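PDB 2X9Q: Cyclo(L-tyrosyl-L-tyrosyl) synthase from Mycobacterium tuberculosis, which catalyses the formation of cyclo(L-tyrosyl-L-tyrosyl) from two molecules of tyrosyl-tRNA, probably without ATP and as an intermediate for mycocyclosin biosynthesis. Local coordinates for residues A[153-158]-A[165-170]. Numbering follows the deposited sequence.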
# COMPACT_ATOMS: atom_id res chain seq x y z
N THR A 153 1.41 -4.59 18.96
CA THR A 153 2.48 -4.89 19.92
C THR A 153 3.75 -4.17 19.48
O THR A 153 4.44 -3.54 20.28
CB THR A 153 2.71 -6.42 19.98
OG1 THR A 153 1.48 -7.03 20.39
CG2 THR A 153 3.95 -6.85 20.96
N THR A 154 4.07 -4.28 18.19
CA THR A 154 5.22 -3.56 17.63
C THR A 154 5.25 -2.06 18.02
O THR A 154 6.27 -1.53 18.49
CB THR A 154 5.29 -3.74 16.10
OG1 THR A 154 5.36 -5.14 15.79
CG2 THR A 154 6.56 -3.02 15.59
N VAL A 155 4.14 -1.40 17.84
CA VAL A 155 4.06 0.06 17.99
C VAL A 155 4.14 0.43 19.48
O VAL A 155 4.74 1.44 19.85
CB VAL A 155 2.81 0.64 17.30
CG1 VAL A 155 2.51 2.05 17.69
CG2 VAL A 155 2.91 0.51 15.70
N ASN A 156 3.56 -0.43 20.33
CA ASN A 156 3.54 -0.19 21.79
C ASN A 156 4.98 -0.32 22.29
O ASN A 156 5.43 0.48 23.09
CB ASN A 156 2.63 -1.24 22.50
CG ASN A 156 1.14 -0.96 22.30
OD1 ASN A 156 0.75 0.09 21.82
ND2 ASN A 156 0.31 -1.94 22.63
N GLU A 157 5.67 -1.31 21.76
CA GLU A 157 7.06 -1.55 22.06
C GLU A 157 8.01 -0.45 21.61
O GLU A 157 8.92 -0.03 22.36
CB GLU A 157 7.46 -2.78 21.31
CG GLU A 157 8.56 -3.55 21.88
CD GLU A 157 8.28 -5.00 21.69
OE1 GLU A 157 8.93 -5.57 20.79
OE2 GLU A 157 7.39 -5.56 22.40
N LEU A 158 7.83 0.01 20.37
CA LEU A 158 8.76 1.04 19.81
C LEU A 158 8.43 2.45 20.15
O LEU A 158 9.32 3.28 20.15
CB LEU A 158 8.87 0.92 18.26
CG LEU A 158 9.46 -0.39 17.79
CD1 LEU A 158 9.45 -0.47 16.21
CD2 LEU A 158 10.89 -0.55 18.34
N LEU A 165 4.85 7.07 15.56
CA LEU A 165 4.51 5.82 14.93
C LEU A 165 3.12 5.38 15.36
O LEU A 165 2.82 5.41 16.59
CB LEU A 165 5.56 4.82 15.34
CG LEU A 165 5.26 3.42 14.94
CD1 LEU A 165 5.42 3.33 13.38
CD2 LEU A 165 6.31 2.66 15.64
N CYS A 166 2.24 5.09 14.37
CA CYS A 166 0.82 4.80 14.59
C CYS A 166 0.44 3.58 13.72
O CYS A 166 1.14 3.28 12.74
CB CYS A 166 -0.01 6.00 14.14
SG CYS A 166 0.15 7.49 15.26
N VAL A 167 -0.62 2.86 14.09
CA VAL A 167 -1.14 1.76 13.27
C VAL A 167 -2.60 2.07 13.08
O VAL A 167 -3.25 2.58 13.98
CB VAL A 167 -1.01 0.36 13.90
CG1 VAL A 167 -1.34 0.31 15.43
CG2 VAL A 167 -1.88 -0.72 13.07
N ARG A 168 -3.14 1.79 11.90
CA ARG A 168 -4.59 1.83 11.83
C ARG A 168 -5.08 0.97 10.67
O ARG A 168 -4.32 0.71 9.78
CB ARG A 168 -5.12 3.23 11.68
CG ARG A 168 -4.96 3.78 10.31
CD ARG A 168 -5.22 5.34 10.34
NE ARG A 168 -3.99 6.03 10.74
CZ ARG A 168 -3.92 7.32 11.12
NH1 ARG A 168 -4.99 8.09 11.17
NH2 ARG A 168 -2.76 7.84 11.46
N PRO A 169 -6.36 0.57 10.72
CA PRO A 169 -6.86 -0.23 9.61
C PRO A 169 -7.18 0.63 8.39
O PRO A 169 -7.61 1.79 8.53
CB PRO A 169 -8.15 -0.85 10.17
CG PRO A 169 -8.66 0.18 11.20
CD PRO A 169 -7.42 0.93 11.71
N MSE A 170 -7.08 0.04 7.19
CA MSE A 170 -7.43 0.74 6.00
C MSE A 170 -8.90 1.26 6.04
O MSE A 170 -9.21 2.39 5.51
CB MSE A 170 -7.20 -0.23 4.74
CG MSE A 170 -7.51 0.52 3.33
SE MSE A 170 -6.14 1.97 3.12
CE MSE A 170 -4.62 0.81 2.77
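Leu165, the first residue of strand 165-169, reaches out to the last turn of helix 133-158 and meets Val155 with both its backbone and its side chain. The two methyls of Val155 share the work. Val155 CG1 lies against the carbonyl of Leu165, 3.5 Å from its O. Val155 CG2 packs on the side chain instead, 3.8 Å from Leu165 CG. With CG anti to the backbone N (chi1 171°), the leucine carries its isobutyl group over to the helix. There Leu165 CD2 touches both Val155 CG2 and, at 4.1 Å, Leu158 CB. Leu165 N is hydrogen-bonded to the carboxylate of Asp159, just past the helix. The axes of 153-158 and 165-169 run nearly antiparallel (164°), approaching to 8.4 Å, as expected where a short loop returns the chain from a helix to the next parallel strand of a Rossmann-like, HUP-type sheet. Strand 165-169 is the edge strand of that sheet within this chain, parallel to 112-117. At Cys166 the side chain turns to the other face of the sheet, and the backbone bonds to Val113 and Phe115. Val167 comes back to the helix side, its CG1 4.3 Å from Val155 CG2, a looser apolar contact. From Arg168 onward the strand draws away from the helix, and the guanidinium forms a salt bridge with Asp114.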